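Local coordinates for spike protein P5 (Enterobacteria phage PRD1, PDB 1YQ5) that forms, together with proteins P31 and P2, the spike complexes at the five-fold vertices of the phage capsid and is essential for infectivity, at residues A25-V37 and G43-A55. Residues are numbered along the deposited sequence; the frame is centred on the assembly and turned at random.
Sequences ALTDFDLSGALTV and GLTKSAAGIQLAA
Leu-31 presses its CD1 methyl against the backbone of Gly-50 and onto CG1 of Ile-51, 3.9 Å away, and this buried corner is the tightly packed part of the contact between residues 25-37 and 43-55. Leu-31 CG stands anti to the carbonyl carbon (chi1 -59°), which sends CD1 to Gly-50, and Ile-138 lies against both Leu-31 and Ile-51 in the core. The same leucine is held through its backbone: Leu-31 N donates to Ser-47 O at 3.0 Å, 28° out of the carbonyl plane, while Gly-50 N reaches that oxygen from the opposite face, so one carbonyl serves both the crossing chain and the 47-50 turn. Ser-47 OG accepts from the N atoms of Ala-49 and Gly-50, an ST turn and ST motif within the hairpin 44-53. In the jelly-roll sandwich of this C-terminal domain of P5 the hairpin edges one five-stranded sheet and strand 35-40 edges the other; residues 29-34 run past the hairpin turn between them, and Lys-46 links the edges of the two sheets. Extended beyond CG, the lysine runs alongside Leu-31 O and ends with NZ 2.7 Å from Ala-34 O, almost in line with that C=O, and 2.8 Å from Thr-36 OG1, two bonds to the start of strand 35-40 and the residue before it. Packing is sparser on the solvent side. There Asp-30 bends into an Asx turn, OD1 accepting from Ser-32 N and, through its syn lone pair, from Ser-32 OG at 2.6 Å; the carboxylate lies alongside exposed Ala-48, with OD2 3.6 Å from its CB. Asp-30 CA also makes a CA-H...O contact with Ala-48 O. A water bridges Phe-29 O and Ala-49 O, donating to each at 2.8 Å.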
loop_
_atom_site.group_PDB
_atom_site.type_symbol
_atom_site.label_atom_id
_atom_site.label_comp_id
_atom_site.label_asym_id
_atom_site.label_seq_id
_atom_site.Cartn_x
_atom_site.Cartn_y
_atom_site.Cartn_z
ATOM N N ALA A 25 -12.872 12.852 -12.766
ATOM C CA ALA A 25 -12.551 14.121 -12.137
ATOM C C ALA A 25 -12.188 13.821 -10.693
ATOM O O ALA A 25 -12.685 12.852 -10.115
ATOM C CB ALA A 25 -13.748 15.066 -12.195
ATOM N N LEU A 26 -11.314 14.634 -10.113
ATOM C CA LEU A 26 -10.928 14.422 -8.726
ATOM C C LEU A 26 -11.198 15.653 -7.881
ATOM O O LEU A 26 -10.408 16.598 -7.869
ATOM C CB LEU A 26 -9.449 14.037 -8.629
ATOM C CG LEU A 26 -9.079 12.657 -9.176
ATOM C CD1 LEU A 26 -7.569 12.470 -9.075
ATOM C CD2 LEU A 26 -9.814 11.569 -8.390
ATOM N N THR A 27 -12.329 15.637 -7.183
ATOM C CA THR A 27 -12.716 16.738 -6.310
ATOM C C THR A 27 -12.533 16.227 -4.888
ATOM O O THR A 27 -13.113 15.204 -4.518
ATOM C CB THR A 27 -14.196 17.128 -6.521
ATOM O OG1 THR A 27 -14.399 17.515 -7.886
ATOM C CG2 THR A 27 -14.580 18.288 -5.608
ATOM N N ASP A 28 -11.727 16.928 -4.099
ATOM C CA ASP A 28 -11.468 16.510 -2.728
ATOM C C ASP A 28 -12.741 16.318 -1.912
ATOM O O ASP A 28 -13.696 17.085 -2.025
ATOM C CB ASP A 28 -10.520 17.500 -2.052
ATOM C CG ASP A 28 -9.157 17.533 -2.725
ATOM O OD1 ASP A 28 -8.720 16.470 -3.216
ATOM O OD2 ASP A 28 -8.519 18.604 -2.753
ATOM N N PHE A 29 -12.733 15.276 -1.089
ATOM C CA PHE A 29 -13.882 14.911 -0.266
ATOM C C PHE A 29 -14.078 15.699 1.026
ATOM O O PHE A 29 -13.132 15.965 1.763
ATOM C CB PHE A 29 -13.796 13.428 0.115
ATOM C CG PHE A 29 -13.904 12.481 -1.044
ATOM C CD1 PHE A 29 -13.250 11.252 -1.002
ATOM C CD2 PHE A 29 -14.688 12.787 -2.152
ATOM C CE1 PHE A 29 -13.381 10.341 -2.047
ATOM C CE2 PHE A 29 -14.824 11.882 -3.202
ATOM C CZ PHE A 29 -14.167 10.654 -3.145
ATOM N N ASP A 30 -15.332 16.047 1.287
ATOM C CA ASP A 30 -15.724 16.728 2.511
ATOM C C ASP A 30 -15.970 15.535 3.435
ATOM O O ASP A 30 -16.910 14.774 3.213
ATOM C CB ASP A 30 -17.036 17.482 2.291
ATOM C CG ASP A 30 -17.614 18.048 3.578
ATOM O OD1 ASP A 30 -17.457 17.422 4.650
ATOM O OD2 ASP A 30 -18.243 19.121 3.512
ATOM N N LEU A 31 -15.134 15.359 4.454
ATOM C CA LEU A 31 -15.290 14.218 5.355
ATOM C C LEU A 31 -15.985 14.518 6.686
ATOM O O LEU A 31 -15.993 13.676 7.589
ATOM C CB LEU A 31 -13.922 13.590 5.636
ATOM C CG LEU A 31 -13.131 13.086 4.424
ATOM C CD1 LEU A 31 -11.773 12.559 4.884
ATOM C CD2 LEU A 31 -13.914 11.997 3.711
ATOM N N SER A 32 -16.575 15.702 6.805
ATOM C CA SER A 32 -17.244 16.085 8.045
ATOM C C SER A 32 -18.366 15.121 8.422
ATOM O O SER A 32 -18.580 14.840 9.600
ATOM C CB SER A 32 -17.805 17.507 7.933
ATOM O OG SER A 32 -18.774 17.593 6.903
ATOM N N GLY A 33 -19.069 14.610 7.418
ATOM C CA GLY A 33 -20.166 13.694 7.675
ATOM C C GLY A 33 -19.814 12.220 7.621
ATOM O O GLY A 33 -20.698 11.369 7.703
ATOM N N ALA A 34 -18.529 11.906 7.476
ATOM C CA ALA A 34 -18.104 10.514 7.418
ATOM C C ALA A 34 -18.339 9.830 8.760
ATOM O O ALA A 34 -18.310 10.474 9.810
ATOM C CB ALA A 34 -16.627 10.430 7.043
ATOM N N LEU A 35 -18.581 8.524 8.724
ATOM C CA LEU A 35 -18.800 7.764 9.948
ATOM C C LEU A 35 -17.452 7.395 10.560
ATOM O O LEU A 35 -16.597 6.816 9.891
ATOM C CB LEU A 35 -19.588 6.482 9.646
ATOM C CG LEU A 35 -19.757 5.487 10.803
ATOM C CD1 LEU A 35 -20.536 6.143 11.936
ATOM C CD2 LEU A 35 -20.483 4.245 10.314
ATOM N N THR A 36 -17.253 7.737 11.826
ATOM C CA THR A 36 -16.000 7.399 12.484
ATOM C C THR A 36 -16.063 5.950 12.957
ATOM O O THR A 36 -16.865 5.602 13.821
ATOM C CB THR A 36 -15.725 8.331 13.679
ATOM O OG1 THR A 36 -15.617 9.679 13.205
ATOM C CG2 THR A 36 -14.420 7.941 14.381
ATOM N N VAL A 37 -15.224 5.107 12.368
ATOM C CA VAL A 37 -15.181 3.690 12.715
ATOM C C VAL A 37 -14.296 3.472 13.934
ATOM O O VAL A 37 -14.577 2.626 14.778
ATOM C CB VAL A 37 -14.629 2.860 11.544
ATOM C CG1 VAL A 37 -14.486 1.401 11.957
ATOM C CG2 VAL A 37 -15.558 2.989 10.345
ATOM N N GLY A 43 -4.967 13.858 17.553
ATOM C CA GLY A 43 -4.152 14.471 16.517
ATOM C C GLY A 43 -4.725 14.427 15.113
ATOM O O GLY A 43 -4.355 15.243 14.266
ATOM N N LEU A 44 -5.624 13.482 14.862
ATOM C CA LEU A 44 -6.242 13.329 13.548
ATOM C C LEU A 44 -7.756 13.415 13.668
ATOM O O LEU A 44 -8.378 12.594 14.338
ATOM C CB LEU A 44 -5.848 11.984 12.940
ATOM C CG LEU A 44 -4.370 11.834 12.576
ATOM C CD1 LEU A 44 -4.018 10.357 12.405
ATOM C CD2 LEU A 44 -4.093 12.610 11.296
ATOM N N THR A 45 -8.345 14.408 13.008
ATOM C CA THR A 45 -9.786 14.606 13.067
ATOM C C THR A 45 -10.388 14.883 11.692
ATOM O O THR A 45 -9.761 15.526 10.847
ATOM C CB THR A 45 -10.115 15.783 13.990
ATOM O OG1 THR A 45 -9.461 16.957 13.500
ATOM C CG2 THR A 45 -9.615 15.506 15.404
ATOM N N LYS A 46 -11.609 14.403 11.471
ATOM C CA LYS A 46 -12.289 14.610 10.199
ATOM C C LYS A 46 -12.808 16.038 10.093
ATOM O O LYS A 46 -13.171 16.653 11.097
ATOM C CB LYS A 46 -13.453 13.624 10.052
ATOM C CG LYS A 46 -14.540 13.758 11.119
ATOM C CD LYS A 46 -15.531 12.596 11.049
ATOM C CE LYS A 46 -16.622 12.717 12.113
ATOM N NZ LYS A 46 -17.491 11.504 12.155
ATOM N N SER A 47 -12.840 16.563 8.873
ATOM C CA SER A 47 -13.330 17.918 8.643
ATOM C C SER A 47 -13.833 18.033 7.209
ATOM O O SER A 47 -13.686 17.103 6.411
ATOM C CB SER A 47 -12.211 18.939 8.853
ATOM O OG SER A 47 -11.395 19.018 7.693
ATOM N N ALA A 48 -14.417 19.179 6.885
ATOM C CA ALA A 48 -14.925 19.415 5.545
ATOM C C ALA A 48 -13.781 19.448 4.529
ATOM O O ALA A 48 -14.008 19.284 3.338
ATOM C CB ALA A 48 -15.702 20.732 5.505
ATOM N N ALA A 49 -12.557 19.655 5.010
ATOM C CA ALA A 49 -11.379 19.721 4.138
ATOM C C ALA A 49 -10.700 18.362 3.924
ATOM O O ALA A 49 -10.024 18.153 2.920
ATOM C CB ALA A 49 -10.367 20.715 4.707
ATOM N N GLY A 50 -10.883 17.450 4.873
ATOM C CA GLY A 50 -10.281 16.128 4.783
ATOM C C GLY A 50 -9.983 15.672 6.196
ATOM O O GLY A 50 -10.873 15.672 7.043
ATOM N N ILE A 51 -8.744 15.278 6.466
ATOM C CA ILE A 51 -8.379 14.880 7.820
ATOM C C ILE A 51 -7.326 15.860 8.321
ATOM O O ILE A 51 -6.229 15.951 7.764
ATOM C CB ILE A 51 -7.824 13.443 7.878
ATOM C CG1 ILE A 51 -8.925 12.447 7.509
ATOM C CG2 ILE A 51 -7.315 13.140 9.287
ATOM C CD1 ILE A 51 -8.489 10.992 7.582
ATOM N N GLN A 52 -7.679 16.599 9.367
ATOM C CA GLN A 52 -6.802 17.604 9.958
ATOM C C GLN A 52 -5.721 17.002 10.847
ATOM O O GLN A 52 -5.973 16.054 11.594
ATOM C CB GLN A 52 -7.614 18.573 10.825
ATOM C CG GLN A 52 -8.807 19.242 10.154
ATOM C CD GLN A 52 -8.396 20.279 9.136
ATOM O OE1 GLN A 52 -7.416 21.004 9.331
ATOM N NE2 GLN A 52 -9.151 20.375 8.051
ATOM N N LEU A 53 -4.519 17.565 10.769
ATOM C CA LEU A 53 -3.414 17.131 11.618
ATOM C C LEU A 53 -3.224 18.256 12.628
ATOM O O LEU A 53 -2.981 19.398 12.244
ATOM C CB LEU A 53 -2.125 16.938 10.816
ATOM C CG LEU A 53 -1.936 15.582 10.126
ATOM C CD1 LEU A 53 -2.976 15.405 9.035
ATOM C CD2 LEU A 53 -0.532 15.496 9.549
ATOM N N ALA A 54 -3.351 17.932 13.912
ATOM C CA ALA A 54 -3.206 18.928 14.974
ATOM C C ALA A 54 -1.788 19.489 15.039
ATOM O O ALA A 54 -0.825 18.825 14.650
ATOM C CB ALA A 54 -3.587 18.314 16.319
ATOM N N ALA A 55 -1.667 20.716 15.536
ATOM C CA ALA A 55 -0.373 21.371 15.660
ATOM C C ALA A 55 0.575 20.504 16.483
ATOM O O ALA A 55 0.162 19.869 17.450
ATOM C CB ALA A 55 -0.542 22.739 16.326
HETATM O O HOH W 1 -10.354 15.876 1.330
#